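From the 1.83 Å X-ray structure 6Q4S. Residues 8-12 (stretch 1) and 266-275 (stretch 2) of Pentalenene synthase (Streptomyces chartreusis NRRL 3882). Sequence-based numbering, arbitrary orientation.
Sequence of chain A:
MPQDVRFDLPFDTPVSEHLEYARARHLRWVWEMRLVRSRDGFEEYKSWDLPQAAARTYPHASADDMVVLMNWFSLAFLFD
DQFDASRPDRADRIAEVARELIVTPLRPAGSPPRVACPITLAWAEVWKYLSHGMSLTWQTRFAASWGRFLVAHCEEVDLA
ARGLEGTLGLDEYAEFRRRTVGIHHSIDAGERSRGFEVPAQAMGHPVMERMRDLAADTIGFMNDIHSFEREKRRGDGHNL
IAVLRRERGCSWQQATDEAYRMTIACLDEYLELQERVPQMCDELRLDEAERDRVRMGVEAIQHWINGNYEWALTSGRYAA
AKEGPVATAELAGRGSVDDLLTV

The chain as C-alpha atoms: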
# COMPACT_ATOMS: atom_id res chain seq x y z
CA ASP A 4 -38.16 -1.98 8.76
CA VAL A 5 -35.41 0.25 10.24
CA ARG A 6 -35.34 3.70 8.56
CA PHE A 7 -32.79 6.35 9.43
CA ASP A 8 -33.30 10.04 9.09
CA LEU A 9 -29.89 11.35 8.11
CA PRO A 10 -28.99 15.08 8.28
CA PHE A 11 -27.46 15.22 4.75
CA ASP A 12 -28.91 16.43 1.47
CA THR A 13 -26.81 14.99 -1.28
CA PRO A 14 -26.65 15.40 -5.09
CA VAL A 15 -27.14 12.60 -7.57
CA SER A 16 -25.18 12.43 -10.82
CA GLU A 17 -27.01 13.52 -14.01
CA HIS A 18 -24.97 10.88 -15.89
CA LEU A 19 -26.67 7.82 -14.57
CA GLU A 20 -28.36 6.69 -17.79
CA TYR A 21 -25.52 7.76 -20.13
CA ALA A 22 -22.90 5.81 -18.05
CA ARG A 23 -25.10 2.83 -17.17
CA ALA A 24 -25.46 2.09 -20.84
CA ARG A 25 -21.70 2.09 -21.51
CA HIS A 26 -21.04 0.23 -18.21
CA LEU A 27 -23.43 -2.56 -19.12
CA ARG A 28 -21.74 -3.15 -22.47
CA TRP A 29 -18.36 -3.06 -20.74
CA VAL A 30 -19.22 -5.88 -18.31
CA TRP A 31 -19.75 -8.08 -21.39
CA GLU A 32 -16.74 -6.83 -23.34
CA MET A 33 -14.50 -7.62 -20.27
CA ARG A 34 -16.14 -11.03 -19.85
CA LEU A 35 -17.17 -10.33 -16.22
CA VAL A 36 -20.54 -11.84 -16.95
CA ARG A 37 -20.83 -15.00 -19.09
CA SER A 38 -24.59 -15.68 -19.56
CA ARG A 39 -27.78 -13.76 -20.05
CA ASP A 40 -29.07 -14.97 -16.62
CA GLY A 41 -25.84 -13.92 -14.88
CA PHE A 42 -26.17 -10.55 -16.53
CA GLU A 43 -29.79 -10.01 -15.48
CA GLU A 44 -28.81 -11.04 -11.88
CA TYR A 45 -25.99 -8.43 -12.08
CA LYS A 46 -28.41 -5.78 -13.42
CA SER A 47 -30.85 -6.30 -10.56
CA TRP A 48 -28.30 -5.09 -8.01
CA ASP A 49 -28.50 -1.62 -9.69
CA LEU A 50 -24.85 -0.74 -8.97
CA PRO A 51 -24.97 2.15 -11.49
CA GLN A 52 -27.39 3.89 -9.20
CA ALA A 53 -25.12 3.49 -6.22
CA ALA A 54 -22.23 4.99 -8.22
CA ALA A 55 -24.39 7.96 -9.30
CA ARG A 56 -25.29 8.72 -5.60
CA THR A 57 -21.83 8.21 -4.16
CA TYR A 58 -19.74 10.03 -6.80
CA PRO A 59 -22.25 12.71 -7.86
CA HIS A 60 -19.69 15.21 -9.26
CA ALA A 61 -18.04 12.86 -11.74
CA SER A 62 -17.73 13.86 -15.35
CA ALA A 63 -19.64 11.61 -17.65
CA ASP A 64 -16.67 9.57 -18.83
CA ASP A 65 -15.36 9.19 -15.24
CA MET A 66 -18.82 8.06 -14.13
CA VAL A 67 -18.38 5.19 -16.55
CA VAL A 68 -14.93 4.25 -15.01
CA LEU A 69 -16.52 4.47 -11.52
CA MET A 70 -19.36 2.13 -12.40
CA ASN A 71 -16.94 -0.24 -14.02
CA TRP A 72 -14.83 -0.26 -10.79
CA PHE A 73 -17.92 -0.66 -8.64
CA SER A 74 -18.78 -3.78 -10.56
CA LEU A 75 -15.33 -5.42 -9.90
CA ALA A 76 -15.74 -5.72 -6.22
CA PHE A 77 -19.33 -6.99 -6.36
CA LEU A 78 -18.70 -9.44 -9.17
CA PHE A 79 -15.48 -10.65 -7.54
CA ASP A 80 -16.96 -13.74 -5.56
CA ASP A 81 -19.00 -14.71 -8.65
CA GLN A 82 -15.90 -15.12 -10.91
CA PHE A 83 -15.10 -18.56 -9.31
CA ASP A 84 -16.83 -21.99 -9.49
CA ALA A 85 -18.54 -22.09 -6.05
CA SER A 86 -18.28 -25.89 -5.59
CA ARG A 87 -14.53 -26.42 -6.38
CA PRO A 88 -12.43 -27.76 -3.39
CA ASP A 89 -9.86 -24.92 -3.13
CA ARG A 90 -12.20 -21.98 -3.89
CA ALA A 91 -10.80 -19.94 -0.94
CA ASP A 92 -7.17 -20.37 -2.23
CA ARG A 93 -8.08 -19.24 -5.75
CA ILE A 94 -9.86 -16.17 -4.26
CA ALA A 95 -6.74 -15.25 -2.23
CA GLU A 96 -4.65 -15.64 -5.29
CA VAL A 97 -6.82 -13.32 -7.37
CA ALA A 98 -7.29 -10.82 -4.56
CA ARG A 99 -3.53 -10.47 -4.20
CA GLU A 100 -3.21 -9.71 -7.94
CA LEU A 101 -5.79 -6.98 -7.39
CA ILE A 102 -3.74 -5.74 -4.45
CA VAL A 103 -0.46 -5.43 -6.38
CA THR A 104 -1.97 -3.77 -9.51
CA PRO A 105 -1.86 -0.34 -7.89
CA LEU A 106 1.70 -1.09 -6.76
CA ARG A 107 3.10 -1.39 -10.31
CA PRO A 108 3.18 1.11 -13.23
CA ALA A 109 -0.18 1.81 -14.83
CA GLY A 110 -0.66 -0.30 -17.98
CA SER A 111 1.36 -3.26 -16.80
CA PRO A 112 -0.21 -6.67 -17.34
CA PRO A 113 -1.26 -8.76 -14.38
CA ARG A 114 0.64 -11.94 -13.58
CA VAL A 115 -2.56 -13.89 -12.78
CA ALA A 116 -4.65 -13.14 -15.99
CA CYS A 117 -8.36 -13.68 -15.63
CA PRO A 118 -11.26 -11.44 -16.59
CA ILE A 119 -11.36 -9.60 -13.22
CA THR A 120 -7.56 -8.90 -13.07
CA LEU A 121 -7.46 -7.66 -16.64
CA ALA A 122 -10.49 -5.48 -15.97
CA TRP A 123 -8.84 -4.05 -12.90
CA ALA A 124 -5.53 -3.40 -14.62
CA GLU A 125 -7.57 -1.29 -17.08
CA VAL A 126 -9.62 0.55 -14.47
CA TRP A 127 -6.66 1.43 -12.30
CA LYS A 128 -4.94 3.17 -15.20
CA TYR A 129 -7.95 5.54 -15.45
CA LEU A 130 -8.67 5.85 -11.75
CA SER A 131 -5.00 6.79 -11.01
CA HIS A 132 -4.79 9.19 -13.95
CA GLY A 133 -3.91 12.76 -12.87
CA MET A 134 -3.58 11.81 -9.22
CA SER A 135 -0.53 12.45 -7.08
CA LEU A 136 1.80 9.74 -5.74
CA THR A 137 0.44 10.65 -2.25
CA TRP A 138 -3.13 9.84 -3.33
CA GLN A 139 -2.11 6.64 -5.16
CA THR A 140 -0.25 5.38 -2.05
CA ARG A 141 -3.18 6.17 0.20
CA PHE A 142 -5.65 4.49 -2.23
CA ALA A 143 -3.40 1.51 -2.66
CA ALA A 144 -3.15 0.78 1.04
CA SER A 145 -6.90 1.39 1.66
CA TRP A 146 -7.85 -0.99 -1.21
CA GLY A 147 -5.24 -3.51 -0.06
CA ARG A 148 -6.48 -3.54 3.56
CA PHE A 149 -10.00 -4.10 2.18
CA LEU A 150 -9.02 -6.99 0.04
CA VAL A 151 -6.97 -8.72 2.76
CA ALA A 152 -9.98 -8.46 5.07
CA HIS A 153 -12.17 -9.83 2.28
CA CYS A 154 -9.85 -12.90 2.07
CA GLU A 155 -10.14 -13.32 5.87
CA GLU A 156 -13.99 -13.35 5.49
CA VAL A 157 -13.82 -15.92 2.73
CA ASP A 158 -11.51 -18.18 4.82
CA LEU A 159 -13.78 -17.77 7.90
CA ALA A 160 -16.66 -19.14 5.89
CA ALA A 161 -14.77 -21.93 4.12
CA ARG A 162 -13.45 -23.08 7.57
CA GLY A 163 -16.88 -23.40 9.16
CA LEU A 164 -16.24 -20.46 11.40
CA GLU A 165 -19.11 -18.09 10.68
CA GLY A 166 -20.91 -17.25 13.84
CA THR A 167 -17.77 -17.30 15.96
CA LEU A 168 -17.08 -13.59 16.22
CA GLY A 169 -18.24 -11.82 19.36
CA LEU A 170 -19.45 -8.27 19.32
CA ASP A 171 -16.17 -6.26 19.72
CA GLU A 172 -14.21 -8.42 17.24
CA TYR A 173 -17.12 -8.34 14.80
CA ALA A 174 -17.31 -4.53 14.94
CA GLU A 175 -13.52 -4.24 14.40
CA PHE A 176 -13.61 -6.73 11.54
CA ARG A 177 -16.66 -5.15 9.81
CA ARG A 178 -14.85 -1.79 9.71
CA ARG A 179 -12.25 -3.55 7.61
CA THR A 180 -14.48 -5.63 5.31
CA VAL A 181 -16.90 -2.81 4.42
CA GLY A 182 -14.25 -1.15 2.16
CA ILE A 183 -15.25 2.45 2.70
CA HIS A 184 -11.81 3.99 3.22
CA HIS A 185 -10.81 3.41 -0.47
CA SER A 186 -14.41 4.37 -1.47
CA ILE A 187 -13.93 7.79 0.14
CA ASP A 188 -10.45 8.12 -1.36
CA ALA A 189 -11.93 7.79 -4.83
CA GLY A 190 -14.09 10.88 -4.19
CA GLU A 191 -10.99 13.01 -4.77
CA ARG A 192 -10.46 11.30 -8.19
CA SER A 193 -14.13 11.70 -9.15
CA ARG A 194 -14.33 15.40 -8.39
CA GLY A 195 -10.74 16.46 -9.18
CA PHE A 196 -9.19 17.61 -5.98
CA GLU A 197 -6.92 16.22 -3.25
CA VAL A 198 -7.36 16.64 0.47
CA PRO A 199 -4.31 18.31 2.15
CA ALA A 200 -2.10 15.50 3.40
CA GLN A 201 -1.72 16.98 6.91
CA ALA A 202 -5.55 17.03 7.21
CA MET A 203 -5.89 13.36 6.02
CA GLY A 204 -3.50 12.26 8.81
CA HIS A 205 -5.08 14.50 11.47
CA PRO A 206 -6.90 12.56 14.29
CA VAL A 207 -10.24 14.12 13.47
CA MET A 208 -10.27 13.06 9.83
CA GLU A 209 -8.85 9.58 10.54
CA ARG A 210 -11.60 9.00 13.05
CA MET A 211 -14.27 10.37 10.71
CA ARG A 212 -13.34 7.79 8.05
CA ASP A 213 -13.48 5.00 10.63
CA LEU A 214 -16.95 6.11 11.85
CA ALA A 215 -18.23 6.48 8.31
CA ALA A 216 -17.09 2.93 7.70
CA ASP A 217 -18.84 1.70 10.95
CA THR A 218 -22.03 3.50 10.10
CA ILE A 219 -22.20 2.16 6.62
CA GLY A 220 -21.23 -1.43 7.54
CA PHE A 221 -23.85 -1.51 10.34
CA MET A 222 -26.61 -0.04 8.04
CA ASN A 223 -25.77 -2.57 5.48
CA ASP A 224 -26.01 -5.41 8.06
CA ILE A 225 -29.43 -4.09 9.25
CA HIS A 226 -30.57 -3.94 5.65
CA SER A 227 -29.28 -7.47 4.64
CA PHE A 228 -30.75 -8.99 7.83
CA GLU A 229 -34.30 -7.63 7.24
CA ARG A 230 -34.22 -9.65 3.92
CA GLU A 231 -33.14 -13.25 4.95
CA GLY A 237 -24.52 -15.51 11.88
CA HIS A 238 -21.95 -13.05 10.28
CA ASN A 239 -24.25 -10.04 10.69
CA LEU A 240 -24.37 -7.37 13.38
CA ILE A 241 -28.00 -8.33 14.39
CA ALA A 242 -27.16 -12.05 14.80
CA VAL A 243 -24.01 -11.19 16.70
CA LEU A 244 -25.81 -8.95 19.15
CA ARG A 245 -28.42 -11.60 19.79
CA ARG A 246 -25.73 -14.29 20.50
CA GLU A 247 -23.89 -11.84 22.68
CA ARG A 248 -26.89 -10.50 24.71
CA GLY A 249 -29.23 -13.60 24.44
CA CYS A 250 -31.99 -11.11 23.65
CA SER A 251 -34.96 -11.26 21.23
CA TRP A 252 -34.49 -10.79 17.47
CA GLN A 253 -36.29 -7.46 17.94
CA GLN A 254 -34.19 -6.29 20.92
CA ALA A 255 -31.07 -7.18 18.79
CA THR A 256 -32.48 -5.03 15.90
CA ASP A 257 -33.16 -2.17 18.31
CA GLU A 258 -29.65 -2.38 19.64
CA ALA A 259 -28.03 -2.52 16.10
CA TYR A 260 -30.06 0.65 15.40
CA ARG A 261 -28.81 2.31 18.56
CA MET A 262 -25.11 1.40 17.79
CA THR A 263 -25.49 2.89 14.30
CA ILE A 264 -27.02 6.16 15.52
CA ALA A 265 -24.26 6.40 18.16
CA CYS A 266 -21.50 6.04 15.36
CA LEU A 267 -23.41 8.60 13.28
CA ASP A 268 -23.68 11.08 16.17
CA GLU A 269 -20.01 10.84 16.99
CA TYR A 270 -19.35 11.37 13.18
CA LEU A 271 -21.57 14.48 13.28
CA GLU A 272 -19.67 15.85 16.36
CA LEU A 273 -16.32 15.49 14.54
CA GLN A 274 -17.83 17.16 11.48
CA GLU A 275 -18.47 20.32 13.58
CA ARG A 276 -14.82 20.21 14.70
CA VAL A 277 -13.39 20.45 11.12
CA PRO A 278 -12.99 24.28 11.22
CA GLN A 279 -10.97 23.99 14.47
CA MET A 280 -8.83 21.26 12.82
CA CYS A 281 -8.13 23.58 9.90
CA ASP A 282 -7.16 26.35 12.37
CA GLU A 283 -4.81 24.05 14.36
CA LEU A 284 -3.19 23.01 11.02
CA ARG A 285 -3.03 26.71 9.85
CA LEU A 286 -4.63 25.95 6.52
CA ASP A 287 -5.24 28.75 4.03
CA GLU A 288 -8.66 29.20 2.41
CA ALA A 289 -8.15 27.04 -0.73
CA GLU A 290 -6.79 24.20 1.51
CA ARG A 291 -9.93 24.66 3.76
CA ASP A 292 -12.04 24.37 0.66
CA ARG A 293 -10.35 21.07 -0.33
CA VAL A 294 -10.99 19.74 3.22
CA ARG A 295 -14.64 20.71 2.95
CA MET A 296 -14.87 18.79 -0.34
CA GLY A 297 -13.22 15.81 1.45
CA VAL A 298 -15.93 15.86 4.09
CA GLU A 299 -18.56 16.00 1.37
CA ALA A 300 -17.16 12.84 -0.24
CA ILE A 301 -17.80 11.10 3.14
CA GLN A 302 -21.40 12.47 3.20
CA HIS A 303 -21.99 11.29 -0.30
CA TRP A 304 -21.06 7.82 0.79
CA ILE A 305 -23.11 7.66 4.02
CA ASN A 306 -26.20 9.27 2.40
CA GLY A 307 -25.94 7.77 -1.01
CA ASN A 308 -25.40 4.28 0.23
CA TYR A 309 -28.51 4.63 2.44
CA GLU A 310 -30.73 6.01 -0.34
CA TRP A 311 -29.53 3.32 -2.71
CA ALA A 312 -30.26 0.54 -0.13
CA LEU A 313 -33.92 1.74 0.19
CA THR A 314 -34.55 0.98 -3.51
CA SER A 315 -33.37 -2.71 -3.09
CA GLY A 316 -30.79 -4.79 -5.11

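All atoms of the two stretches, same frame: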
# COMPACT_ATOMS: atom_id res chain seq x y z
N ASP A 8 -33.19 8.72 9.65
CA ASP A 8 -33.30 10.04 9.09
C ASP A 8 -31.96 10.75 9.25
O ASP A 8 -31.59 11.18 10.35
CB ASP A 8 -34.49 10.84 9.64
CG ASP A 8 -34.83 12.01 8.73
OD1 ASP A 8 -35.27 11.78 7.55
OD2 ASP A 8 -34.61 13.15 9.19
N LEU A 9 -31.24 10.83 8.13
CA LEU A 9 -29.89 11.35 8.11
C LEU A 9 -29.94 12.85 7.90
O LEU A 9 -30.79 13.30 7.17
CB LEU A 9 -29.15 10.67 6.94
CG LEU A 9 -29.09 9.12 7.04
CD1 LEU A 9 -28.33 8.47 5.87
CD2 LEU A 9 -28.43 8.76 8.37
N PRO A 10 -29.04 13.64 8.53
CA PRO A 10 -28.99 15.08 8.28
C PRO A 10 -28.09 15.48 7.10
O PRO A 10 -27.21 16.32 7.26
CB PRO A 10 -28.38 15.61 9.59
CG PRO A 10 -27.39 14.55 9.94
CD PRO A 10 -28.11 13.25 9.60
N PHE A 11 -28.24 14.86 5.94
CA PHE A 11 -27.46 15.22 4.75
C PHE A 11 -28.46 15.44 3.66
O PHE A 11 -29.52 14.84 3.68
CB PHE A 11 -26.48 14.10 4.32
CG PHE A 11 -25.60 13.58 5.42
CD1 PHE A 11 -24.64 14.39 5.98
CD2 PHE A 11 -25.73 12.28 5.89
CE1 PHE A 11 -23.83 13.92 7.01
CE2 PHE A 11 -24.91 11.82 6.91
CZ PHE A 11 -23.95 12.64 7.47
N ASP A 12 -28.15 16.31 2.72
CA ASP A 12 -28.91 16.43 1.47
C ASP A 12 -27.83 16.34 0.39
O ASP A 12 -26.82 17.09 0.43
CB ASP A 12 -29.68 17.77 1.41
CG ASP A 12 -30.55 17.90 0.17
OD1 ASP A 12 -31.07 16.87 -0.31
OD2 ASP A 12 -30.72 19.04 -0.31
N CYS A 266 -22.63 5.80 16.33
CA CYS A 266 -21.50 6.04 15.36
C CYS A 266 -21.74 7.31 14.58
O CYS A 266 -20.86 8.15 14.51
CB CYS A 266 -21.36 4.91 14.34
SG CYS A 266 -20.74 3.40 15.08
N LEU A 267 -22.95 7.39 14.00
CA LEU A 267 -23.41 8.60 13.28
C LEU A 267 -23.28 9.87 14.11
O LEU A 267 -22.64 10.85 13.67
CB LEU A 267 -24.82 8.41 12.78
CG LEU A 267 -25.39 9.45 11.82
CD1 LEU A 267 -24.61 9.64 10.51
CD2 LEU A 267 -26.82 9.05 11.50
N ASP A 268 -23.80 9.88 15.34
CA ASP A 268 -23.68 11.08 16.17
C ASP A 268 -22.28 11.45 16.53
O ASP A 268 -22.01 12.64 16.66
CB ASP A 268 -24.46 10.98 17.50
CG ASP A 268 -25.95 10.79 17.31
OD1 ASP A 268 -26.53 11.18 16.26
OD2 ASP A 268 -26.53 10.19 18.25
N GLU A 269 -21.39 10.49 16.74
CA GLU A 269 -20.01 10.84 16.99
C GLU A 269 -19.39 11.45 15.66
O GLU A 269 -18.60 12.40 15.73
CB GLU A 269 -19.17 9.67 17.49
CG GLU A 269 -17.74 10.10 17.88
CD GLU A 269 -16.75 8.97 18.19
OE1 GLU A 269 -17.16 7.80 18.36
OE2 GLU A 269 -15.52 9.23 18.27
N TYR A 270 -19.72 10.85 14.52
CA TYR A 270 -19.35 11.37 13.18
C TYR A 270 -19.78 12.84 13.03
O TYR A 270 -18.95 13.74 12.72
CB TYR A 270 -19.90 10.51 11.99
CG TYR A 270 -19.63 11.22 10.66
CD1 TYR A 270 -18.34 11.21 10.08
CD2 TYR A 270 -20.61 11.98 10.06
CE1 TYR A 270 -18.08 11.91 8.91
CE2 TYR A 270 -20.36 12.71 8.91
CZ TYR A 270 -19.09 12.69 8.33
OH TYR A 270 -18.86 13.42 7.17
N LEU A 271 -21.06 13.11 13.32
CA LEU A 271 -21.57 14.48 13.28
C LEU A 271 -20.87 15.45 14.23
O LEU A 271 -20.65 16.62 13.84
CB LEU A 271 -23.07 14.49 13.48
CG LEU A 271 -23.85 13.76 12.40
CD1 LEU A 271 -25.33 13.67 12.76
CD2 LEU A 271 -23.67 14.42 11.02
N GLU A 272 -20.48 15.01 15.43
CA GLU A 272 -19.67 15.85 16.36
C GLU A 272 -18.29 16.19 15.77
O GLU A 272 -17.76 17.30 15.96
CB GLU A 272 -19.43 15.19 17.72
CG GLU A 272 -20.64 15.07 18.66
CD GLU A 272 -20.52 13.99 19.78
OE1 GLU A 272 -19.42 13.42 20.05
OE2 GLU A 272 -21.57 13.70 20.42
N LEU A 273 -17.66 15.22 15.12
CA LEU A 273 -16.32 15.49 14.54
C LEU A 273 -16.49 16.40 13.32
O LEU A 273 -15.69 17.31 13.10
CB LEU A 273 -15.59 14.18 14.23
CG LEU A 273 -15.19 13.39 15.45
CD1 LEU A 273 -14.75 12.00 15.08
CD2 LEU A 273 -14.09 14.10 16.18
N GLN A 274 -17.53 16.21 12.55
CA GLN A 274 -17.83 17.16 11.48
C GLN A 274 -17.83 18.64 11.93
O GLN A 274 -17.29 19.50 11.25
CB GLN A 274 -19.15 16.86 10.83
CG GLN A 274 -19.08 16.39 9.42
CD GLN A 274 -20.42 16.29 8.75
OE1 GLN A 274 -21.43 16.91 9.18
NE2 GLN A 274 -20.44 15.60 7.62
N GLU A 275 -18.45 18.93 13.07
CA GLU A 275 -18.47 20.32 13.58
C GLU A 275 -17.08 20.79 14.05
O GLU A 275 -16.82 21.99 14.16
CB GLU A 275 -19.56 20.48 14.68
CG GLU A 275 -20.98 20.51 14.09
CD GLU A 275 -22.07 19.82 14.95
OE1 GLU A 275 -22.15 20.05 16.19
OE2 GLU A 275 -22.88 19.04 14.38

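Stretch 2 is helical throughout its contact with stretch 1, a segment without regular secondary structure, and the association is made by side chains alone. No hydrogen bond crosses between the two; the evidence for packing is a set of close carbon-carbon approaches and a modest buried area of 239 Å², summed over both sides. The backbones stay well apart, the CA atoms of Leu-9 and Leu-267 lying 8.7 Å from each other and those of Pro-10 and Leu-271 9.0 Å, a gap that the side chains fill.

Cys-266 opens the stretch out of reach, but its O accepts the helical hydrogen bond from Tyr-270 N at 2.9 Å. Leu-267 is the first residue to make contact. Its CA-to-CB bond points toward stretch 1, and with chi1 t and chi2 p its two methyls meet different partners: CD2 lies 3.5 Å from Leu-9 CD2, while CD1 lies 4.2 Å from Phe-11 CE2. Leu-9 leaves its backbone sideways, yet its m, t rotamer brings the end of the side chain nearer to the helix. A branched aliphatic residue suits this buried position, where it can touch two apolar neighbours at once.

Asp-268 and Glu-269 have no contact with stretch 1. The next turn brings Tyr-270, whose CE2 approaches Phe-11 CZ at 3.9 Å. The approach is oblique to both rings, so it is apolar packing rather than a stack. Leu-271 follows, one helical turn after Leu-267 and tied to it by the hydrogen bond from Leu-271 N to Leu-267 O at 2.8 Å. Leu-271 CD1 sits 3.6 Å from Pro-10 CG; Leu-271 CD2 is 3.9 Å from the same Pro-10 CG and also 4.0 Å from Phe-11 CZ, so it touches both residues. Pro-10 directs its CA-to-CB bond toward the helix, so its compact ring can offer CG to the leucine without any polar group intervening.

Glu-272 and Leu-273 are again out of reach. Gln-274 returns to the contact side, and the end of its side chain lies at the edge of the Phe-11 ring, near the ring plane; the amide's orientation is uncertain. Glu-275 makes no contact.

Phe-11 covers the most ground: 63 Å² of it is masked by the helix, the largest covered area of any residue in the two stretches. Its chi1 of -52° (m) carries the ring from a sideways start to Leu-267, Tyr-270, Leu-271 and Gln-274, and a broad, flat aromatic group is well suited to spanning these successive turns.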